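Local coordinates for IPT/TIG domain-containing protein (Bacteroides thetaiotaomicron, PDB 3TC9) that probably serves as an auxiliary nutrient-binding protein, joining an immunoglobulin-like IPT/TIG domain to a six-bladed beta-propeller, at residues H278-H292 and A329-K341. Sequence-based numbering, arbitrary orientation.
Sequences HPSGNYAYIVVVNQH and ARMHAPRQGTFVK. With EDO (1,2-ethanediol), chain T; EDO (1,2-ethanediol), chain R; EDO (1,2-ethanediol), chain U; EDO (1,2-ethanediol), chain V.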
loop_
_atom_site.group_PDB
_atom_site.type_symbol
_atom_site.label_atom_id
_atom_site.label_comp_id
_atom_site.label_asym_id
_atom_site.label_seq_id
_atom_site.Cartn_x
_atom_site.Cartn_y
_atom_site.Cartn_z
ATOM N N HIS B 278 19.258 -3.396 1.937
ATOM C CA HIS B 278 17.989 -2.789 1.576
ATOM C C HIS B 278 17.509 -3.499 0.279
ATOM O O HIS B 278 18.372 -3.860 -0.535
ATOM C CB HIS B 278 18.215 -1.280 1.381
ATOM C CG HIS B 278 17.000 -0.509 0.996
ATOM N ND1 HIS B 278 16.582 -0.425 -0.315
ATOM C CD2 HIS B 278 16.172 0.228 1.770
ATOM C CE1 HIS B 278 15.491 0.316 -0.289
ATOM N NE2 HIS B 278 15.214 0.742 0.944
ATOM N N PRO B 279 16.175 -3.705 0.060
ATOM C CA PRO B 279 15.699 -4.417 -1.159
ATOM C C PRO B 279 16.222 -3.901 -2.520
ATOM O O PRO B 279 16.318 -4.698 -3.471
ATOM C CB PRO B 279 14.184 -4.252 -1.086
ATOM C CG PRO B 279 13.900 -4.086 0.366
ATOM C CD PRO B 279 15.042 -3.360 0.951
ATOM N N SER B 280 16.573 -2.593 -2.621
ATOM C CA SER B 280 17.148 -1.983 -3.844
ATOM C C SER B 280 18.603 -2.431 -4.058
ATOM O O SER B 280 19.111 -2.390 -5.183
ATOM C CB SER B 280 17.121 -0.466 -3.719
ATOM O OG SER B 280 17.965 -0.063 -2.650
ATOM N N GLY B 281 19.268 -2.777 -2.953
ATOM C CA GLY B 281 20.675 -3.145 -2.940
ATOM C C GLY B 281 21.585 -1.932 -2.959
ATOM O O GLY B 281 22.794 -2.074 -3.161
ATOM N N ASN B 282 21.017 -0.718 -2.726
ATOM C CA ASN B 282 21.778 0.549 -2.740
ATOM C C ASN B 282 22.646 0.740 -1.501
ATOM O O ASN B 282 23.578 1.540 -1.531
ATOM C CB ASN B 282 20.840 1.755 -2.902
ATOM C CG ASN B 282 20.307 1.911 -4.311
ATOM O OD1 ASN B 282 20.894 1.433 -5.283
ATOM N ND2 ASN B 282 19.178 2.585 -4.461
ATOM N N TYR B 283 22.303 0.032 -0.401
ATOM C CA TYR B 283 23.037 0.101 0.858
ATOM C C TYR B 283 22.698 -1.063 1.730
ATOM O O TYR B 283 21.739 -1.772 1.467
ATOM C CB TYR B 283 22.752 1.430 1.605
ATOM C CG TYR B 283 21.375 1.548 2.228
ATOM C CD1 TYR B 283 21.144 1.145 3.546
ATOM C CD2 TYR B 283 20.320 2.136 1.530
ATOM C CE1 TYR B 283 19.886 1.273 4.133
ATOM C CE2 TYR B 283 19.075 2.324 2.128
ATOM C CZ TYR B 283 18.860 1.880 3.424
ATOM O OH TYR B 283 17.628 2.017 3.995
ATOM N N ALA B 284 23.464 -1.235 2.805
ATOM C CA ALA B 284 23.200 -2.238 3.812
ATOM C C ALA B 284 23.318 -1.617 5.183
ATOM O O ALA B 284 24.070 -0.659 5.364
ATOM C CB ALA B 284 24.163 -3.408 3.676
ATOM N N TYR B 285 22.536 -2.141 6.137
ATOM C CA TYR B 285 22.668 -1.792 7.538
ATOM C C TYR B 285 23.624 -2.811 8.134
ATOM O O TYR B 285 23.568 -3.996 7.775
ATOM C CB TYR B 285 21.327 -1.755 8.293
ATOM C CG TYR B 285 20.511 -0.499 8.068
ATOM C CD1 TYR B 285 21.118 0.756 8.026
ATOM C CD2 TYR B 285 19.130 -0.559 7.922
ATOM C CE1 TYR B 285 20.368 1.922 7.839
ATOM C CE2 TYR B 285 18.372 0.595 7.703
ATOM C CZ TYR B 285 18.994 1.837 7.672
ATOM O OH TYR B 285 18.240 2.980 7.513
ATOM N N ILE B 286 24.561 -2.335 8.954
ATOM C CA ILE B 286 25.520 -3.158 9.664
ATOM C C ILE B 286 25.082 -3.046 11.131
ATOM O O ILE B 286 25.177 -1.970 11.730
ATOM C CB ILE B 286 26.981 -2.728 9.357
ATOM C CG1 ILE B 286 27.294 -2.967 7.851
ATOM C CG2 ILE B 286 27.970 -3.478 10.276
ATOM C CD1 ILE B 286 28.680 -2.572 7.366
ATOM N N VAL B 287 24.469 -4.132 11.649
ATOM C CA VAL B 287 23.884 -4.179 12.976
ATOM C C VAL B 287 24.885 -4.775 13.918
ATOM O O VAL B 287 25.151 -5.995 13.838
ATOM C CB VAL B 287 22.546 -4.967 12.937
ATOM C CG1 VAL B 287 21.912 -5.123 14.329
ATOM C CG2 VAL B 287 21.563 -4.325 11.941
ATOM N N VAL B 288 25.430 -3.912 14.832
ATOM C CA VAL B 288 26.446 -4.351 15.802
ATOM C C VAL B 288 25.767 -4.819 17.101
ATOM O O VAL B 288 25.432 -4.027 17.990
ATOM C CB VAL B 288 27.583 -3.347 16.061
ATOM C CG1 VAL B 288 28.764 -4.061 16.713
ATOM C CG2 VAL B 288 28.017 -2.691 14.755
ATOM N N VAL B 289 25.569 -6.136 17.168
ATOM C CA VAL B 289 24.897 -6.874 18.241
ATOM C C VAL B 289 25.539 -6.596 19.618
ATOM O O VAL B 289 24.805 -6.330 20.577
ATOM C CB VAL B 289 24.910 -8.396 17.927
ATOM C CG1 VAL B 289 24.114 -9.198 18.964
ATOM C CG2 VAL B 289 24.379 -8.660 16.524
ATOM N N ASN B 290 26.880 -6.650 19.727
ATOM C CA ASN B 290 27.505 -6.503 21.035
ATOM C C ASN B 290 27.997 -5.072 21.331
ATOM O O ASN B 290 28.652 -4.867 22.364
ATOM C CB ASN B 290 28.657 -7.505 21.175
ATOM C CG ASN B 290 29.831 -7.226 20.274
ATOM O OD1 ASN B 290 29.715 -6.585 19.218
ATOM N ND2 ASN B 290 30.996 -7.682 20.692
ATOM N N GLN B 291 27.663 -4.083 20.467
ATOM C CA GLN B 291 28.108 -2.693 20.653
ATOM C C GLN B 291 26.940 -1.688 20.599
ATOM O O GLN B 291 27.120 -0.498 20.861
ATOM C CB GLN B 291 29.223 -2.326 19.650
ATOM C CG GLN B 291 30.506 -3.161 19.795
ATOM C CD GLN B 291 31.211 -3.016 21.137
ATOM O OE1 GLN B 291 31.121 -1.998 21.831
ATOM N NE2 GLN B 291 31.958 -4.031 21.528
ATOM N N HIS B 292 25.736 -2.206 20.356
ATOM C CA HIS B 292 24.416 -1.562 20.436
ATOM C C HIS B 292 24.257 -0.328 19.556
ATOM O O HIS B 292 23.744 0.705 20.001
ATOM C CB HIS B 292 24.126 -1.243 21.905
ATOM C CG HIS B 292 24.635 -2.328 22.788
ATOM N ND1 HIS B 292 24.042 -3.576 22.793
ATOM C CD2 HIS B 292 25.763 -2.375 23.537
ATOM C CE1 HIS B 292 24.779 -4.323 23.600
ATOM N NE2 HIS B 292 25.831 -3.647 24.064
ATOM N N ALA B 329 19.413 7.849 19.991
ATOM C CA ALA B 329 18.675 6.595 20.207
ATOM C C ALA B 329 19.597 5.557 20.836
ATOM O O ALA B 329 20.808 5.611 20.631
ATOM C CB ALA B 329 18.130 6.078 18.896
ATOM N N ARG B 330 19.036 4.657 21.637
ATOM C CA ARG B 330 19.796 3.613 22.322
ATOM C C ARG B 330 19.116 2.294 22.193
ATOM O O ARG B 330 17.894 2.210 22.230
ATOM C CB ARG B 330 20.012 3.910 23.823
ATOM C CG ARG B 330 20.717 5.223 24.132
ATOM C CD ARG B 330 22.173 5.206 23.777
ATOM N NE ARG B 330 22.623 6.471 23.181
ATOM C CZ ARG B 330 22.996 7.529 23.887
ATOM N NH1 ARG B 330 22.862 7.533 25.202
ATOM N NH2 ARG B 330 23.470 8.614 23.276
HETATM N N MSE B 331 19.925 1.248 22.102
HETATM C CA MSE B 331 19.421 -0.108 22.016
HETATM C C MSE B 331 20.282 -1.032 22.877
HETATM O O MSE B 331 21.277 -0.610 23.462
HETATM C CB MSE B 331 19.341 -0.568 20.551
HETATM C CG MSE B 331 20.682 -0.735 19.880
HETATM SE SE MSE B 331 20.492 -0.343 18.006
HETATM C CE MSE B 331 19.831 1.622 18.115
ATOM N N HIS B 332 19.854 -2.263 23.004
ATOM C CA HIS B 332 20.538 -3.242 23.801
ATOM C C HIS B 332 20.402 -4.600 23.138
ATOM O O HIS B 332 19.364 -5.266 23.251
ATOM C CB HIS B 332 19.988 -3.235 25.235
ATOM C CG HIS B 332 20.808 -4.024 26.208
ATOM N ND1 HIS B 332 20.479 -4.071 27.550
ATOM C CD2 HIS B 332 21.896 -4.805 25.999
ATOM C CE1 HIS B 332 21.363 -4.882 28.108
ATOM N NE2 HIS B 332 22.226 -5.357 27.213
ATOM N N ALA B 333 21.484 -5.000 22.444
ATOM C CA ALA B 333 21.674 -6.243 21.683
ATOM C C ALA B 333 20.706 -6.311 20.480
ATOM O O ALA B 333 19.813 -7.162 20.475
ATOM C CB ALA B 333 21.519 -7.481 22.587
ATOM N N PRO B 334 20.831 -5.441 19.454
ATOM C CA PRO B 334 19.915 -5.562 18.308
ATOM C C PRO B 334 20.213 -6.850 17.536
ATOM O O PRO B 334 21.375 -7.269 17.447
ATOM C CB PRO B 334 20.218 -4.321 17.481
ATOM C CG PRO B 334 21.653 -3.970 17.812
ATOM C CD PRO B 334 21.814 -4.346 19.257
ATOM N N ARG B 335 19.162 -7.522 17.053
ATOM C CA ARG B 335 19.336 -8.788 16.350
ATOM C C ARG B 335 18.853 -8.641 14.905
ATOM O O ARG B 335 19.240 -7.667 14.266
ATOM C CB ARG B 335 18.620 -9.919 17.117
ATOM C CG ARG B 335 19.319 -10.327 18.434
ATOM C CD ARG B 335 20.744 -10.796 18.169
ATOM N NE ARG B 335 21.295 -11.575 19.269
ATOM C CZ ARG B 335 21.245 -12.898 19.357
ATOM N NH1 ARG B 335 20.662 -13.613 18.403
ATOM N NH2 ARG B 335 21.770 -13.516 20.404
ATOM N N GLN B 336 18.010 -9.563 14.385
ATOM C CA GLN B 336 17.539 -9.458 13.000
ATOM C C GLN B 336 16.600 -8.271 12.795
ATOM O O GLN B 336 15.828 -7.910 13.697
ATOM C CB GLN B 336 16.837 -10.748 12.545
ATOM C CG GLN B 336 16.653 -10.832 11.030
ATOM C CD GLN B 336 15.907 -12.070 10.586
ATOM O OE1 GLN B 336 15.357 -12.822 11.396
ATOM N NE2 GLN B 336 15.853 -12.307 9.285
ATOM N N GLY B 337 16.703 -7.686 11.594
ATOM C CA GLY B 337 15.848 -6.619 11.098
ATOM C C GLY B 337 15.117 -7.035 9.842
ATOM O O GLY B 337 15.448 -8.059 9.237
ATOM N N THR B 338 14.102 -6.273 9.450
ATOM C CA THR B 338 13.306 -6.541 8.261
ATOM C C THR B 338 12.921 -5.180 7.647
ATOM O O THR B 338 12.595 -4.245 8.387
ATOM C CB THR B 338 12.091 -7.490 8.612
ATOM O OG1 THR B 338 11.559 -8.079 7.429
ATOM C CG2 THR B 338 10.973 -6.832 9.441
ATOM N N PHE B 339 13.063 -5.050 6.311
ATOM C CA PHE B 339 12.702 -3.851 5.549
ATOM C C PHE B 339 11.227 -3.935 5.200
ATOM O O PHE B 339 10.784 -4.929 4.623
ATOM C CB PHE B 339 13.570 -3.701 4.300
ATOM C CG PHE B 339 14.963 -3.225 4.613
ATOM C CD1 PHE B 339 15.237 -1.867 4.748
ATOM C CD2 PHE B 339 15.998 -4.133 4.820
ATOM C CE1 PHE B 339 16.521 -1.429 5.066
ATOM C CE2 PHE B 339 17.286 -3.694 5.136
ATOM C CZ PHE B 339 17.538 -2.348 5.248
ATOM N N VAL B 340 10.445 -2.957 5.670
ATOM C CA VAL B 340 8.995 -2.919 5.487
ATOM C C VAL B 340 8.615 -1.672 4.660
ATOM O O VAL B 340 8.949 -0.540 5.049
ATOM C CB VAL B 340 8.269 -2.935 6.864
ATOM C CG1 VAL B 340 6.749 -2.906 6.690
ATOM C CG2 VAL B 340 8.692 -4.149 7.702
ATOM N N LYS B 341 7.907 -1.889 3.540
ATOM C CA LYS B 341 7.461 -0.805 2.662
ATOM C C LYS B 341 6.411 0.038 3.365
ATOM O O LYS B 341 5.393 -0.487 3.816
ATOM C CB LYS B 341 6.927 -1.352 1.339
ATOM C CG LYS B 341 6.962 -0.340 0.204
ATOM C CD LYS B 341 6.604 -0.993 -1.129
ATOM C CE LYS B 341 7.308 -0.330 -2.278
ATOM N NZ LYS B 341 7.302 -1.192 -3.489
HETATM C C1 EDO T . 17.407 3.912 -1.016
HETATM O O1 EDO T . 17.032 3.065 -2.110
HETATM C C2 EDO T . 18.746 4.589 -1.305
HETATM O O2 EDO T . 18.963 5.643 -0.351
HETATM C C1 EDO R . 24.575 -8.255 26.458
HETATM O O1 EDO R . 24.465 -7.199 25.509
HETATM C C2 EDO R . 25.198 -7.676 27.720
HETATM O O2 EDO R . 24.273 -6.770 28.326
HETATM C C1 EDO U . 21.613 -13.894 15.289
HETATM O O1 EDO U . 22.009 -14.287 13.981
HETATM C C2 EDO U . 20.661 -12.722 15.116
HETATM O O2 EDO U . 19.374 -13.048 15.649
HETATM C C1 EDO V . 18.660 -2.010 29.418
HETATM O O1 EDO V . 18.827 -1.870 27.999
HETATM C C2 EDO V . 18.121 -0.711 30.011
HETATM O O2 EDO V . 19.200 0.199 30.251
HETATM O O HOH W 1 22.868 2.384 21.975
#
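M331 packs against H292 where two neighbouring blades of the six-bladed beta-propeller meet, strand 283-288 in one and strand 334-341, innermost of the next, running at 149° to each other. The first torsion of M331, a selenomethionine here, sets CG between its own backbone N and carbonyl carbon, 3.4 Å from H292 O, while one water links that same carbonyl of H292 to M331 N. H332 turns the edge of its ring toward the face of the H292 imidazole, the planes almost perpendicular at 88°. At A333 the backbone N donates to H292 ND1 (2.9 Å), nearly in the imidazole plane and fairly straight at 162°; histidine suits the place because an unprotonated ring nitrogen can accept there. The CA of A333 meanwhile points its hydrogen at V289 O. P334, rigid and apolar, lays CB 3.7 Å from V287 CG1, and R335 folds back so that its NE meets V289 CG1. The flat ring of F339 fills the far end of the seam: H278 CA sits over one face, P279 CD touches F339 CG, and the Y285 ring lies nearly parallel but slid aside. With an alanine here, H278 and Y285 would probably lose their shared aromatic neighbour and a gap would be likely to open between the blades. The H278 imidazole, hydrogen-bonded through NE2 to D350, turns its edge to the phenyl face, CD2 standing 3.7 Å from F339 CE1.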